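Local atomic coordinates of group B streptococcal R4 surface protein (Streptococcus agalactiae, PDB entry 6S5Y), a protein that is anchored to the bacterial cell wall, where its tandem immunoglobulin-like Rib domains, two of which form this chain, probably project the rest of the protein from the surface. Residues D36-T41 / T64-S69; K94-N99 / E107-N112. All coordinates share one frame; numbering follows the deposited sequence.

Contact 1: residues D36-T41 / T64-S69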
loop_
_atom_site.group_PDB
_atom_site.type_symbol
_atom_site.label_atom_id
_atom_site.label_comp_id
_atom_site.label_asym_id
_atom_site.label_seq_id
_atom_site.Cartn_x
_atom_site.Cartn_y
_atom_site.Cartn_z
ATOM N N ASP A 36 29.067 -13.956 13.009
ATOM C CA ASP A 36 29.573 -13.845 14.384
ATOM C C ASP A 36 29.153 -15.064 15.199
ATOM O O ASP A 36 29.886 -15.493 16.100
ATOM C CB ASP A 36 29.050 -12.571 15.065
ATOM C CG ASP A 36 29.771 -11.303 14.687
ATOM O OD1 ASP A 36 30.925 -11.393 14.212
ATOM O OD2 ASP A 36 29.193 -10.214 14.887
ATOM N N LEU A 37 27.968 -15.612 14.869
ATOM C CA LEU A 37 27.392 -16.795 15.487
ATOM C C LEU A 37 28.187 -18.046 15.036
ATOM O O LEU A 37 28.900 -17.976 14.034
ATOM C CB LEU A 37 25.892 -16.918 15.116
ATOM C CG LEU A 37 24.949 -15.726 15.406
ATOM C CD1 LEU A 37 23.545 -16.066 15.009
ATOM C CD2 LEU A 37 24.961 -15.315 16.878
ATOM N N PRO A 38 28.119 -19.183 15.760
ATOM C CA PRO A 38 28.902 -20.364 15.349
ATOM C C PRO A 38 28.500 -20.951 14.007
ATOM O O PRO A 38 27.359 -20.791 13.602
ATOM C CB PRO A 38 28.631 -21.375 16.469
ATOM C CG PRO A 38 28.145 -20.562 17.608
ATOM C CD PRO A 38 27.380 -19.441 17.006
ATOM N N LYS A 39 29.434 -21.638 13.325
ATOM C CA LYS A 39 29.147 -22.311 12.060
ATOM C C LYS A 39 28.205 -23.475 12.371
ATOM O O LYS A 39 28.371 -24.131 13.385
ATOM C CB LYS A 39 30.437 -22.768 11.339
ATOM C CG LYS A 39 31.208 -21.603 10.693
ATOM C CD LYS A 39 31.905 -21.920 9.365
ATOM C CE LYS A 39 32.586 -20.670 8.832
ATOM N NZ LYS A 39 32.651 -20.605 7.332
ATOM N N GLY A 40 27.163 -23.636 11.569
ATOM C CA GLY A 40 26.162 -24.673 11.784
ATOM C C GLY A 40 24.882 -24.159 12.410
ATOM O O GLY A 40 23.883 -24.881 12.449
ATOM N N THR A 41 24.909 -22.901 12.908
ATOM C CA THR A 41 23.773 -22.197 13.519
ATOM C C THR A 41 22.687 -22.018 12.467
ATOM O O THR A 41 22.966 -21.534 11.361
ATOM C CB THR A 41 24.239 -20.845 14.103
ATOM O OG1 THR A 41 25.159 -21.087 15.173
ATOM C CG2 THR A 41 23.097 -19.988 14.613
ATOM N N THR A 64 18.876 -21.580 16.398
ATOM C CA THR A 64 19.281 -22.858 16.969
ATOM C C THR A 64 20.766 -23.046 16.738
ATOM O O THR A 64 21.221 -23.094 15.589
ATOM C CB THR A 64 18.445 -24.023 16.426
ATOM O OG1 THR A 64 17.057 -23.762 16.632
ATOM C CG2 THR A 64 18.805 -25.347 17.100
ATOM N N TYR A 65 21.518 -23.150 17.850
ATOM C CA TYR A 65 22.961 -23.319 17.838
ATOM C C TYR A 65 23.361 -24.798 17.695
ATOM O O TYR A 65 22.547 -25.677 18.021
ATOM C CB TYR A 65 23.566 -22.691 19.092
ATOM C CG TYR A 65 23.346 -21.197 19.178
ATOM C CD1 TYR A 65 24.100 -20.315 18.407
ATOM C CD2 TYR A 65 22.382 -20.662 20.028
ATOM C CE1 TYR A 65 23.900 -18.939 18.480
ATOM C CE2 TYR A 65 22.159 -19.287 20.097
ATOM C CZ TYR A 65 22.936 -18.430 19.338
ATOM O OH TYR A 65 22.745 -17.081 19.444
ATOM N N PRO A 66 24.601 -25.107 17.218
ATOM C CA PRO A 66 24.988 -26.519 17.035
ATOM C C PRO A 66 24.817 -27.432 18.264
ATOM O O PRO A 66 24.567 -28.623 18.078
ATOM C CB PRO A 66 26.456 -26.439 16.582
ATOM C CG PRO A 66 26.629 -25.077 16.046
ATOM C CD PRO A 66 25.696 -24.198 16.807
ATOM N N ASP A 67 24.894 -26.885 19.494
ATOM C CA ASP A 67 24.727 -27.688 20.702
ATOM C C ASP A 67 23.255 -27.897 21.128
ATOM O O ASP A 67 22.997 -28.560 22.134
ATOM C CB ASP A 67 25.571 -27.115 21.869
ATOM C CG ASP A 67 25.156 -25.743 22.381
ATOM O OD1 ASP A 67 24.205 -25.156 21.816
ATOM O OD2 ASP A 67 25.789 -25.256 23.339
ATOM N N GLY A 68 22.322 -27.335 20.379
ATOM C CA GLY A 68 20.897 -27.456 20.671
ATOM C C GLY A 68 20.294 -26.265 21.390
ATOM O O GLY A 68 19.066 -26.116 21.402
ATOM N N SER A 69 21.144 -25.416 22.027
ATOM C CA SER A 69 20.675 -24.208 22.727
ATOM C C SER A 69 20.071 -23.228 21.720
ATOM O O SER A 69 20.502 -23.202 20.560
ATOM C CB SER A 69 21.797 -23.566 23.540
ATOM O OG SER A 69 22.839 -23.047 22.731
#
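Two beta turns meet at one end of the first Rib domain, an immunoglobulin-like unit: a type II turn from P38 to T41, leading into strand 42-45, and a type I turn from Y65 to G68 that joins strands 55-64 and 70-80. Y65 and P66, from the second turn, carry the contact against L37, P38 and T41. P38 CD comes to the edge of the Y65 ring, near its plane, 3.7 Å from Y65 CD1, and L37 CD2 reaches the same edge further out, 3.8 Å from Y65 OH. That hydroxyl bonds to D71. T41 lies alongside the ring and points the same way. Its OG1 stands beside the backbone N (chi1 -65°), with CG2 anti to it, and bonds P38 O at 2.7 Å, from above the carbonyl plane, tying the first turn across its own mouth. P66 lies against the backbone of this turn, its CG 3.3 Å from K39 O. At the chain level the approach is a CA-H...O contact, T41 CA to T64 O at 3.4 Å. The turns are thus joined by apolar contact and close approaches of C-H groups to oxygens, without a hydrogen bond between the segments; the second turn's polar groups bond within it and to D71 and helix 6-9.

Contact 2: residues K94-N99 / E107-N112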
loop_
_atom_site.group_PDB
_atom_site.type_symbol
_atom_site.label_atom_id
_atom_site.label_comp_id
_atom_site.label_asym_id
_atom_site.label_seq_id
_atom_site.Cartn_x
_atom_site.Cartn_y
_atom_site.Cartn_z
ATOM N N LYS A 94 -18.886 9.853 -15.277
ATOM C CA LYS A 94 -20.253 10.118 -15.653
ATOM C C LYS A 94 -20.356 11.500 -16.280
ATOM O O LYS A 94 -19.803 12.468 -15.756
ATOM C CB LYS A 94 -21.196 10.002 -14.450
ATOM C CG LYS A 94 -21.557 8.557 -14.099
ATOM C CD LYS A 94 -22.866 8.469 -13.282
ATOM C CE LYS A 94 -24.119 8.376 -14.131
ATOM N NZ LYS A 94 -25.357 8.501 -13.318
ATOM N N ASP A 95 -21.039 11.577 -17.426
ATOM C CA ASP A 95 -21.282 12.853 -18.080
ATOM C C ASP A 95 -22.457 13.452 -17.319
ATOM O O ASP A 95 -23.422 12.740 -17.039
ATOM C CB ASP A 95 -21.628 12.678 -19.573
ATOM C CG ASP A 95 -20.507 12.153 -20.462
ATOM O OD1 ASP A 95 -19.316 12.289 -20.080
ATOM O OD2 ASP A 95 -20.815 11.627 -21.547
ATOM N N GLN A 96 -22.326 14.692 -16.865
ATOM C CA GLN A 96 -23.395 15.321 -16.104
ATOM C C GLN A 96 -23.956 16.510 -16.855
ATOM O O GLN A 96 -23.239 17.117 -17.656
ATOM C CB GLN A 96 -22.944 15.677 -14.675
ATOM C CG GLN A 96 -21.802 16.678 -14.598
ATOM C CD GLN A 96 -21.592 17.219 -13.209
ATOM O OE1 GLN A 96 -22.522 17.683 -12.536
ATOM N NE2 GLN A 96 -20.346 17.192 -12.757
ATOM N N GLN A 97 -25.248 16.818 -16.626
ATOM C CA GLN A 97 -25.930 17.930 -17.254
ATOM C C GLN A 97 -26.252 19.004 -16.229
ATOM O O GLN A 97 -26.743 18.703 -15.138
ATOM C CB GLN A 97 -27.203 17.462 -17.966
ATOM C CG GLN A 97 -27.687 18.451 -19.012
ATOM C CD GLN A 97 -29.116 18.197 -19.427
ATOM O OE1 GLN A 97 -30.059 18.829 -18.938
ATOM N NE2 GLN A 97 -29.307 17.271 -20.350
ATOM N N VAL A 98 -25.950 20.254 -16.580
ATOM C CA VAL A 98 -26.198 21.446 -15.762
ATOM C C VAL A 98 -26.834 22.552 -16.618
ATOM O O VAL A 98 -26.786 22.492 -17.848
ATOM C CB VAL A 98 -24.926 21.954 -15.018
ATOM C CG1 VAL A 98 -24.428 20.938 -13.992
ATOM C CG2 VAL A 98 -23.813 22.367 -15.983
ATOM N N ASN A 99 -27.427 23.556 -15.966
ATOM C CA ASN A 99 -28.016 24.711 -16.642
ATOM C C ASN A 99 -26.931 25.773 -16.792
ATOM O O ASN A 99 -25.873 25.651 -16.172
ATOM C CB ASN A 99 -29.206 25.266 -15.835
ATOM C CG ASN A 99 -30.340 24.287 -15.618
ATOM O OD1 ASN A 99 -30.713 23.502 -16.506
ATOM N ND2 ASN A 99 -30.923 24.320 -14.429
ATOM N N GLU A 107 -17.623 15.423 -8.069
ATOM C CA GLU A 107 -18.249 14.288 -7.378
ATOM C C GLU A 107 -19.369 13.705 -8.238
ATOM O O GLU A 107 -19.441 12.485 -8.416
ATOM C CB GLU A 107 -18.814 14.732 -6.014
ATOM C CG GLU A 107 -17.773 14.865 -4.911
ATOM C CD GLU A 107 -16.870 16.088 -4.947
ATOM O OE1 GLU A 107 -17.247 17.121 -5.556
ATOM O OE2 GLU A 107 -15.774 16.005 -4.345
ATOM N N ASP A 108 -20.196 14.596 -8.810
ATOM C CA ASP A 108 -21.316 14.276 -9.694
ATOM C C ASP A 108 -20.857 13.861 -11.113
ATOM O O ASP A 108 -21.682 13.458 -11.936
ATOM C CB ASP A 108 -22.322 15.442 -9.721
ATOM C CG ASP A 108 -22.831 15.858 -8.344
ATOM O OD1 ASP A 108 -23.265 14.969 -7.570
ATOM O OD2 ASP A 108 -22.809 17.072 -8.047
ATOM N N SER A 109 -19.534 13.916 -11.376
ATOM C CA SER A 109 -18.959 13.483 -12.647
ATOM C C SER A 109 -18.231 12.118 -12.531
ATOM O O SER A 109 -17.645 11.666 -13.515
ATOM C CB SER A 109 -18.073 14.568 -13.250
ATOM O OG SER A 109 -18.519 14.880 -14.558
ATOM N N ILE A 110 -18.301 11.461 -11.332
ATOM C CA ILE A 110 -17.760 10.124 -10.997
ATOM C C ILE A 110 -18.879 9.332 -10.281
ATOM O O ILE A 110 -19.367 9.750 -9.228
ATOM C CB ILE A 110 -16.420 10.176 -10.182
ATOM C CG1 ILE A 110 -15.245 10.794 -11.001
ATOM C CG2 ILE A 110 -16.033 8.807 -9.583
ATOM C CD1 ILE A 110 -14.803 10.080 -12.327
ATOM N N GLY A 111 -19.259 8.203 -10.872
ATOM C CA GLY A 111 -20.372 7.376 -10.429
ATOM C C GLY A 111 -20.095 6.299 -9.413
ATOM O O GLY A 111 -21.025 5.903 -8.711
ATOM N N ASN A 112 -18.819 5.842 -9.300
ATOM C CA ASN A 112 -18.386 4.770 -8.401
ATOM C C ASN A 112 -17.448 5.239 -7.261
ATOM O O ASN A 112 -16.413 4.606 -6.996
ATOM C CB ASN A 112 -17.749 3.626 -9.218
ATOM C CG ASN A 112 -16.484 4.003 -9.964
ATOM O OD1 ASN A 112 -16.149 5.185 -10.134
ATOM N ND2 ASN A 112 -15.752 2.997 -10.428
#
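S109 and K94 exchange two hydrogen bonds where the lead-in to edge strand 96-99 meets a 3-10 turn in the second Rib domain, an immunoglobulin-like unit. K94 N gives to S109 O at 2.8 Å, almost straight at the hydrogen (175°) but from well above the carbonyl plane. In return S109 OG gives to K94 O at 3.0 Å, nearly along the C=O axis. These two bonds hold the backbones close, and the two carbonyl oxygens, K94 O and S109 O, stand 3.2 Å apart without bonding.

Around this pair lie two side chains. K94 runs its aliphatic part past G111, with CD 3.9 Å from G111 CA, before the chain bends at chi3 and carries the amine away. Q96, its CG set between the backbone N and the carbonyl carbon (chi1 62°), stretches over D108 and S109. Q96 NE2 adds a weak bond to S109 OG at 3.5 Å, while Q96 OE1 rests 3.6 Å from D108 CB. The amide plane stands nearly perpendicular to the D108 carboxylate. Further out, F124 of strand 121-124 touches both Q96 and S109, and K105 O takes the main bond from Q96 NE2, which helps fix the amide.

From the N terminus the chain passes helix 6-9 and strand 17-20 before reaching 36-41. Contact 1 closes on 64-69 after strands 42-45 and 55-64, so its loop takes in outer strand 42-45 and strand 55-64 next to it, and ties two turns together near helix 6-9. Strand 70-80 and helix 85-88 then lead into the second domain, where contact 2 closes a much shorter loop, seven residues long and without strand or helix, fastening the start of edge strand 96-99 and the residues just before it to the connection that follows. The loops are in series, neither nesting nor crossing. The centres of the two contacts lie about 66 Å apart, on opposite sides of the chain's centre, each within a different Rib domain.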